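Long-range contact in mannosylglycerate hydrolase MGH1-like glycoside hydrolase domain-containing protein (PDB 4WVA), which hydrolyses mannosylglycerate, a solute made under osmotic stress, to mannose and glycerate, and also splits glucosylglycerate, using an (alpha/alpha)6-barrel of family GH63: residues L33-Q45 / F408-R420. Sequence-based numbering, arbitrary orientation.
Sequences LWDSAFIALGWTQ and FSWSAALALFWTR
Gln45 OE1 is held by two partners: a water 2.8 Å away, which links it to the terminal carboxylate O of Arg420, and Arg5 of helix 4-15. The amide's other end, NE2, gives an N-H almost straight (165°) to Thr44 OG1, while CB of Arg420 packs 3.3 Å from OE1. With an alanine in place of Gln45 the bridging water would probably lose one of its two acceptors and Arg5 one of its partners, and a gap would open beside Leu416. Next door, Leu41 CB sits over one face of the Phe417 ring and Arg420 NH1 over the other. Between the helices, Gly42 makes room: its CA lies 3.7 Å from Ala413 CB, a CB on Gly42 would clash with that methyl, and the axes close to 7.3 Å. At the far end, Trp410, its CG tucked between backbone N and carbonyl carbon (chi1 78°), drives its six-membered edge into the face of Trp34, planes at 84°, and receives the edge of Phe38 on its own face. A second water donates to Asp35 OD2 and accepts from Trp410 N, 3.0 Å from that nitrogen. Trp34 and Asp35 probably bind substrate, so helix 409-418 probably borders the sugar pocket through rings and a water.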
ATOM      1  N   LEU A  33     -16.948  26.412  -1.732  1.00 10.17           N
ATOM      2  CA  LEU A  33     -15.822  25.730  -1.097  1.00 10.15           C
ATOM      3  C   LEU A  33     -14.857  25.120  -2.111  1.00  9.86           C
ATOM      4  O   LEU A  33     -13.687  25.551  -2.178  1.00 10.26           O
ATOM      5  CB  LEU A  33     -16.356  24.661  -0.139  1.00 10.06           C
ATOM      6  CG  LEU A  33     -15.411  23.981   0.855  1.00 10.47           C
ATOM      7  CD1 LEU A  33     -16.256  23.133   1.807  1.00 10.72           C
ATOM      8  CD2 LEU A  33     -14.331  23.145   0.178  1.00 10.90           C
ATOM      9  N   TRP A  34     -15.263  24.105  -2.872  1.00 10.19           N
ATOM     10  CA  TRP A  34     -14.233  23.486  -3.732  1.00  9.94           C
ATOM     11  C   TRP A  34     -13.841  24.411  -4.885  1.00  9.99           C
ATOM     12  O   TRP A  34     -12.682  24.413  -5.278  1.00 10.25           O
ATOM     13  CB  TRP A  34     -14.479  22.010  -4.155  1.00 10.07           C
ATOM     14  CG  TRP A  34     -15.485  21.706  -5.226  1.00  9.64           C
ATOM     15  CD1 TRP A  34     -16.615  22.419  -5.580  1.00  9.87           C
ATOM     16  CD2 TRP A  34     -15.491  20.522  -6.047  1.00  9.47           C
ATOM     17  NE1 TRP A  34     -17.289  21.749  -6.573  1.00 10.36           N
ATOM     18  CE2 TRP A  34     -16.610  20.592  -6.877  1.00  9.80           C
ATOM     19  CE3 TRP A  34     -14.635  19.403  -6.146  1.00  9.31           C
ATOM     20  CZ2 TRP A  34     -16.901  19.596  -7.812  1.00  9.63           C
ATOM     21  CZ3 TRP A  34     -14.926  18.416  -7.075  1.00  9.44           C
ATOM     22  CH2 TRP A  34     -16.048  18.517  -7.889  1.00  9.39           C
ATOM     23  N   ASP A  35     -14.748  25.293  -5.315  1.00  9.95           N
ATOM     24  CA  ASP A  35     -14.392  26.263  -6.338  1.00  9.58           C
ATOM     25  C   ASP A  35     -13.245  27.130  -5.862  1.00  9.48           C
ATOM     26  O   ASP A  35     -12.291  27.353  -6.601  1.00  9.17           O
ATOM     27  CB  ASP A  35     -15.574  27.165  -6.717  1.00  9.68           C
ATOM     28  CG  ASP A  35     -16.729  26.410  -7.318  1.00  9.76           C
ATOM     29  OD1 ASP A  35     -17.320  25.546  -6.612  1.00  9.91           O
ATOM     30  OD2 ASP A  35     -17.078  26.697  -8.481  1.00  9.56           O
ATOM     31  N   SER A  36     -13.338  27.655  -4.638  1.00  9.07           N
ATOM     32  CA  SER A  36     -12.306  28.571  -4.155  1.00  9.07           C
ATOM     33  C   SER A  36     -10.956  27.875  -4.122  1.00  8.91           C
ATOM     34  O   SER A  36      -9.936  28.493  -4.379  1.00  9.40           O
ATOM     35  CB  SER A  36     -12.664  29.169  -2.792  1.00  8.91           C
ATOM     36  OG  SER A  36     -13.463  30.331  -2.953  1.00  9.39           O
ATOM     37  N   ALA A  37     -10.951  26.573  -3.832  1.00  9.10           N
ATOM     38  CA  ALA A  37      -9.706  25.846  -3.731  1.00  9.57           C
ATOM     39  C   ALA A  37      -9.055  25.786  -5.108  1.00  9.54           C
ATOM     40  O   ALA A  37      -7.876  26.099  -5.238  1.00  9.72           O
ATOM     41  CB  ALA A  37      -9.935  24.456  -3.177  1.00  9.85           C
ATOM     42  N   PHE A  38      -9.816  25.410  -6.131  1.00  9.57           N
ATOM     43  CA  PHE A  38      -9.244  25.367  -7.503  1.00  9.46           C
ATOM     44  C   PHE A  38      -8.860  26.776  -7.952  1.00  9.85           C
ATOM     45  O   PHE A  38      -7.835  26.961  -8.601  1.00 10.21           O
ATOM     46  CB  PHE A  38     -10.184  24.737  -8.532  1.00  9.40           C
ATOM     47  CG  PHE A  38     -10.510  23.297  -8.259  1.00  9.40           C
ATOM     48  CD1 PHE A  38      -9.537  22.306  -8.387  1.00  9.71           C
ATOM     49  CD2 PHE A  38     -11.787  22.920  -7.868  1.00  9.93           C
ATOM     50  CE1 PHE A  38      -9.838  20.987  -8.129  1.00  9.78           C
ATOM     51  CE2 PHE A  38     -12.086  21.592  -7.597  1.00 10.01           C
ATOM     52  CZ  PHE A  38     -11.107  20.619  -7.732  1.00 10.03           C
ATOM     53  N   ILE A  39      -9.705  27.760  -7.657  1.00  9.73           N
ATOM     54  CA  ILE A  39      -9.457  29.133  -8.088  1.00  9.81           C
ATOM     55  C   ILE A  39      -8.157  29.678  -7.519  1.00 10.07           C
ATOM     56  O   ILE A  39      -7.425  30.360  -8.224  1.00  9.35           O
ATOM     57  CB  ILE A  39     -10.664  30.042  -7.765  1.00 10.04           C
ATOM     58  CG1 ILE A  39     -11.869  29.639  -8.621  1.00 10.20           C
ATOM     59  CG2 ILE A  39     -10.303  31.524  -7.892  1.00 10.62           C
ATOM     60  CD1 ILE A  39     -13.189  30.168  -8.083  1.00 10.40           C
ATOM     61  N   ALA A  40      -7.864  29.375  -6.251  1.00  9.56           N
ATOM     62  CA  ALA A  40      -6.601  29.784  -5.630  1.00  9.98           C
ATOM     63  C   ALA A  40      -5.370  29.360  -6.429  1.00  9.97           C
ATOM     64  O   ALA A  40      -4.396  30.106  -6.517  1.00  9.54           O
ATOM     65  CB  ALA A  40      -6.527  29.286  -4.183  1.00  9.66           C
ATOM     66  N   LEU A  41      -5.412  28.176  -7.046  1.00 10.41           N
ATOM     67  CA  LEU A  41      -4.316  27.737  -7.925  1.00 10.80           C
ATOM     68  C   LEU A  41      -4.124  28.676  -9.111  1.00 11.01           C
ATOM     69  O   LEU A  41      -2.980  28.952  -9.517  1.00 11.40           O
ATOM     70  CB  LEU A  41      -4.555  26.306  -8.408  1.00 10.90           C
ATOM     71  CG  LEU A  41      -4.514  25.216  -7.328  1.00 10.96           C
ATOM     72  CD1 LEU A  41      -4.926  23.850  -7.885  1.00 11.63           C
ATOM     73  CD2 LEU A  41      -3.139  25.152  -6.682  1.00 11.29           C
ATOM     74  N   GLY A  42      -5.228  29.188  -9.656  1.00 10.80           N
ATOM     75  CA  GLY A  42      -5.156  30.168 -10.727  1.00 11.10           C
ATOM     76  C   GLY A  42      -4.515  31.468 -10.274  1.00 10.71           C
ATOM     77  O   GLY A  42      -3.690  32.039 -10.984  1.00 10.71           O
ATOM     78  N   TRP A  43      -4.888  31.937  -9.076  1.00 10.50           N
ATOM     79  CA  TRP A  43      -4.339  33.182  -8.559  1.00 10.93           C
ATOM     80  C   TRP A  43      -2.813  33.139  -8.358  1.00 11.94           C
ATOM     81  O   TRP A  43      -2.153  34.192  -8.369  1.00 12.90           O
ATOM     82  CB  TRP A  43      -5.037  33.601  -7.255  1.00 10.89           C
ATOM     83  CG  TRP A  43      -6.419  34.151  -7.460  1.00 11.57           C
ATOM     84  CD1 TRP A  43      -7.588  33.632  -6.976  1.00 12.04           C
ATOM     85  CD2 TRP A  43      -6.781  35.326  -8.191  1.00 11.73           C
ATOM     86  NE1 TRP A  43      -8.658  34.408  -7.375  1.00 12.67           N
ATOM     87  CE2 TRP A  43      -8.186  35.459  -8.110  1.00 12.31           C
ATOM     88  CE3 TRP A  43      -6.052  36.296  -8.893  1.00 12.26           C
ATOM     89  CZ2 TRP A  43      -8.874  36.517  -8.697  1.00 12.84           C
ATOM     90  CZ3 TRP A  43      -6.741  37.335  -9.483  1.00 12.88           C
ATOM     91  CH2 TRP A  43      -8.130  37.447  -9.375  1.00 12.72           C
ATOM     92  N   THR A  44      -2.238  31.946  -8.208  1.00 11.91           N
ATOM     93  CA  THR A  44      -0.765  31.833  -8.064  1.00 12.67           C
ATOM     94  C   THR A  44      -0.050  32.386  -9.302  1.00 13.17           C
ATOM     95  O   THR A  44       1.151  32.684  -9.248  1.00 13.47           O
ATOM     96  CB  THR A  44      -0.255  30.382  -7.854  1.00 12.88           C
ATOM     97  OG1 THR A  44      -0.491  29.599  -9.030  1.00 13.11           O
ATOM     98  CG2 THR A  44      -0.897  29.718  -6.658  1.00 13.60           C
ATOM     99  N   GLN A  45      -0.769  32.478 -10.420  1.00 13.64           N
ATOM    100  CA  GLN A  45      -0.216  32.988 -11.673  1.00 14.38           C
ATOM    101  C   GLN A  45      -0.344  34.507 -11.786  1.00 14.92           C
ATOM    102  O   GLN A  45       0.113  35.091 -12.775  1.00 16.60           O
ATOM    103  CB  GLN A  45      -0.923  32.330 -12.855  1.00 14.64           C
ATOM    104  CG  GLN A  45      -0.751  30.835 -12.919  1.00 14.79           C
ATOM    105  CD  GLN A  45       0.705  30.451 -12.886  1.00 15.78           C
ATOM    106  OE1 GLN A  45       1.444  30.674 -13.862  1.00 15.93           O
ATOM    107  NE2 GLN A  45       1.132  29.873 -11.772  1.00 17.19           N
ATOM    108  N   PHE A 408     -16.536  31.137 -16.353  1.00 12.11           N
ATOM    109  CA  PHE A 408     -16.523  30.276 -15.183  1.00 10.95           C
ATOM    110  C   PHE A 408     -15.123  30.183 -14.579  1.00 10.63           C
ATOM    111  O   PHE A 408     -14.157  29.807 -15.256  1.00 10.44           O
ATOM    112  CB  PHE A 408     -17.062  28.891 -15.539  1.00 11.01           C
ATOM    113  CG  PHE A 408     -17.290  28.028 -14.345  1.00 10.88           C
ATOM    114  CD1 PHE A 408     -18.332  28.287 -13.440  1.00 11.28           C
ATOM    115  CD2 PHE A 408     -16.428  27.000 -14.067  1.00 10.68           C
ATOM    116  CE1 PHE A 408     -18.530  27.483 -12.334  1.00 11.52           C
ATOM    117  CE2 PHE A 408     -16.623  26.201 -12.962  1.00 11.24           C
ATOM    118  CZ  PHE A 408     -17.672  26.426 -12.093  1.00 11.25           C
ATOM    119  N   SER A 409     -15.037  30.511 -13.296  1.00 10.07           N
ATOM    120  CA  SER A 409     -13.763  30.780 -12.632  1.00  9.78           C
ATOM    121  C   SER A 409     -12.793  29.600 -12.612  1.00  9.37           C
ATOM    122  O   SER A 409     -11.640  29.777 -12.968  1.00  9.21           O
ATOM    123  CB  SER A 409     -13.988  31.318 -11.224  1.00  9.90           C
ATOM    124  OG  SER A 409     -14.640  32.577 -11.305  1.00  9.96           O
ATOM    125  N   TRP A 410     -13.210  28.399 -12.211  1.00  9.41           N
ATOM    126  CA  TRP A 410     -12.177  27.364 -12.093  1.00  9.07           C
ATOM    127  C   TRP A 410     -11.628  26.910 -13.451  1.00  9.19           C
ATOM    128  O   TRP A 410     -10.509  26.382 -13.535  1.00  9.41           O
ATOM    129  CB  TRP A 410     -12.556  26.179 -11.207  1.00  9.07           C
ATOM    130  CG  TRP A 410     -13.459  25.107 -11.707  1.00  8.48           C
ATOM    131  CD1 TRP A 410     -13.540  24.543 -12.959  1.00  8.41           C
ATOM    132  CD2 TRP A 410     -14.370  24.371 -10.883  1.00  8.38           C
ATOM    133  NE1 TRP A 410     -14.462  23.538 -12.954  1.00  8.47           N
ATOM    134  CE2 TRP A 410     -14.985  23.411 -11.684  1.00  8.60           C
ATOM    135  CE3 TRP A 410     -14.730  24.465  -9.538  1.00  8.67           C
ATOM    136  CZ2 TRP A 410     -15.958  22.548 -11.194  1.00  8.40           C
ATOM    137  CZ3 TRP A 410     -15.677  23.611  -9.043  1.00  8.71           C
ATOM    138  CH2 TRP A 410     -16.299  22.666  -9.870  1.00  8.64           C
ATOM    139  N   SER A 411     -12.391  27.153 -14.502  1.00  9.24           N
ATOM    140  CA  SER A 411     -11.911  26.865 -15.860  1.00  9.61           C
ATOM    141  C   SER A 411     -10.766  27.817 -16.193  1.00  9.68           C
ATOM    142  O   SER A 411      -9.693  27.379 -16.595  1.00 10.32           O
ATOM    143  CB  SER A 411     -13.058  26.969 -16.872  1.00  9.80           C
ATOM    144  OG  SER A 411     -14.040  25.971 -16.613  1.00  9.80           O
ATOM    145  N   ALA A 412     -10.988  29.109 -15.977  1.00  9.75           N
ATOM    146  CA  ALA A 412      -9.936  30.110 -16.133  1.00  9.97           C
ATOM    147  C   ALA A 412      -8.751  29.827 -15.225  1.00  9.90           C
ATOM    148  O   ALA A 412      -7.591  29.831 -15.662  1.00  9.52           O
ATOM    149  CB  ALA A 412     -10.489  31.505 -15.908  1.00 10.31           C
ATOM    150  N   ALA A 413      -9.028  29.543 -13.954  1.00  9.48           N
ATOM    151  CA  ALA A 413      -7.972  29.296 -13.008  1.00  9.65           C
ATOM    152  C   ALA A 413      -7.075  28.146 -13.411  1.00  9.47           C
ATOM    153  O   ALA A 413      -5.854  28.223 -13.301  1.00  9.33           O
ATOM    154  CB  ALA A 413      -8.554  29.019 -11.622  1.00  9.61           C
ATOM    155  N   LEU A 414      -7.694  27.059 -13.836  1.00  9.63           N
ATOM    156  CA  LEU A 414      -6.926  25.867 -14.156  1.00  9.68           C
ATOM    157  C   LEU A 414      -6.260  25.985 -15.527  1.00 10.01           C
ATOM    158  O   LEU A 414      -5.190  25.441 -15.712  1.00 10.49           O
ATOM    159  CB  LEU A 414      -7.788  24.608 -14.014  1.00  9.63           C
ATOM    160  CG  LEU A 414      -8.152  24.277 -12.559  1.00  9.82           C
ATOM    161  CD1 LEU A 414      -9.155  23.133 -12.476  1.00  9.82           C
ATOM    162  CD2 LEU A 414      -6.917  23.929 -11.741  1.00  9.85           C
ATOM    163  N   ALA A 415      -6.830  26.758 -16.450  1.00 10.51           N
ATOM    164  CA  ALA A 415      -6.090  27.123 -17.675  1.00 10.82           C
ATOM    165  C   ALA A 415      -4.754  27.766 -17.312  1.00 10.57           C
ATOM    166  O   ALA A 415      -3.719  27.413 -17.869  1.00 10.24           O
ATOM    167  CB  ALA A 415      -6.907  28.078 -18.537  1.00 11.13           C
ATOM    168  N   LEU A 416      -4.782  28.709 -16.369  1.00 10.46           N
ATOM    169  CA  LEU A 416      -3.588  29.398 -15.897  1.00 10.83           C
ATOM    170  C   LEU A 416      -2.628  28.459 -15.175  1.00 11.35           C
ATOM    171  O   LEU A 416      -1.430  28.465 -15.430  1.00 11.22           O
ATOM    172  CB  LEU A 416      -3.991  30.555 -14.971  1.00 11.20           C
ATOM    173  CG  LEU A 416      -4.528  31.783 -15.674  1.00 11.69           C
ATOM    174  CD1 LEU A 416      -5.318  32.647 -14.705  1.00 11.91           C
ATOM    175  CD2 LEU A 416      -3.358  32.569 -16.260  1.00 12.00           C
ATOM    176  N   PHE A 417      -3.149  27.651 -14.258  1.00 10.82           N
ATOM    177  CA  PHE A 417      -2.305  26.747 -13.512  1.00 11.34           C
ATOM    178  C   PHE A 417      -1.652  25.685 -14.410  1.00 11.25           C
ATOM    179  O   PHE A 417      -0.442  25.408 -14.283  1.00 11.19           O
ATOM    180  CB  PHE A 417      -3.075  26.096 -12.348  1.00 11.12           C
ATOM    181  CG  PHE A 417      -2.179  25.398 -11.377  1.00 11.13           C
ATOM    182  CD1 PHE A 417      -1.322  26.132 -10.575  1.00 11.14           C
ATOM    183  CD2 PHE A 417      -2.169  24.016 -11.291  1.00 11.32           C
ATOM    184  CE1 PHE A 417      -0.488  25.500  -9.687  1.00 11.18           C
ATOM    185  CE2 PHE A 417      -1.317  23.374 -10.406  1.00 11.76           C
ATOM    186  CZ  PHE A 417      -0.484  24.123  -9.608  1.00 11.24           C
ATOM    187  N   TRP A 418      -2.429  25.126 -15.325  1.00 11.27           N
ATOM    188  CA  TRP A 418      -1.954  24.011 -16.153  1.00 11.99           C
ATOM    189  C   TRP A 418      -0.878  24.457 -17.125  1.00 12.58           C
ATOM    190  O   TRP A 418      -0.024  23.655 -17.512  1.00 13.13           O
ATOM    191  CB  TRP A 418      -3.128  23.371 -16.911  1.00 12.08           C
ATOM    192  CG  TRP A 418      -3.147  21.889 -16.939  1.00 12.49           C
ATOM    193  CD1 TRP A 418      -2.094  21.039 -16.820  1.00 12.91           C
ATOM    194  CD2 TRP A 418      -4.303  21.075 -17.126  1.00 11.92           C
ATOM    195  NE1 TRP A 418      -2.526  19.731 -16.909  1.00 13.12           N
ATOM    196  CE2 TRP A 418      -3.880  19.730 -17.097  1.00 12.42           C
ATOM    197  CE3 TRP A 418      -5.656  21.351 -17.301  1.00 11.87           C
ATOM    198  CZ2 TRP A 418      -4.766  18.660 -17.267  1.00 12.39           C
ATOM    199  CZ3 TRP A 418      -6.540  20.277 -17.446  1.00 11.87           C
ATOM    200  CH2 TRP A 418      -6.082  18.954 -17.434  1.00 12.20           C
ATOM    201  N   THR A 419      -0.888  25.734 -17.491  1.00 12.60           N
ATOM    202  CA  THR A 419       0.058  26.262 -18.469  1.00 12.83           C
ATOM    203  C   THR A 419       1.150  27.105 -17.797  1.00 13.34           C
ATOM    204  O   THR A 419       1.861  27.845 -18.471  1.00 14.04           O
ATOM    205  CB  THR A 419      -0.628  27.067 -19.585  1.00 12.65           C
ATOM    206  OG1 THR A 419      -1.323  28.197 -19.020  1.00 11.97           O
ATOM    207  CG2 THR A 419      -1.593  26.202 -20.407  1.00 12.74           C
ATOM    208  N   ARG A 420       1.319  26.959 -16.486  1.00 14.08           N
ATOM    209  CA  ARG A 420       2.317  27.741 -15.760  1.00 15.22           C
ATOM    210  C   ARG A 420       3.725  27.392 -16.195  1.00 16.31           C
ATOM    211  O   ARG A 420       4.631  28.182 -15.870  1.00 18.84           O
ATOM    212  CB  ARG A 420       2.184  27.507 -14.252  1.00 15.26           C
ATOM    213  CG  ARG A 420       2.646  26.141 -13.787  1.00 15.91           C
ATOM    214  CD  ARG A 420       2.234  25.921 -12.332  1.00 16.83           C
ATOM    215  NE  ARG A 420       2.646  24.627 -11.801  1.00 18.05           N
ATOM    216  CZ  ARG A 420       2.071  23.467 -12.085  1.00 19.80           C
ATOM    217  NH1 ARG A 420       1.025  23.390 -12.904  1.00 19.75           N
ATOM    218  NH2 ARG A 420       2.531  22.350 -11.525  1.00 23.27           N
ATOM    219  OXT ARG A 420       3.968  26.345 -16.825  1.00 16.00           O
TER
HETATM  220  O   HOH W   1     -15.615  28.205 -10.511  1.00 10.96           O
HETATM  221  O   HOH W   2       4.145  30.692 -14.666  1.00 32.34           O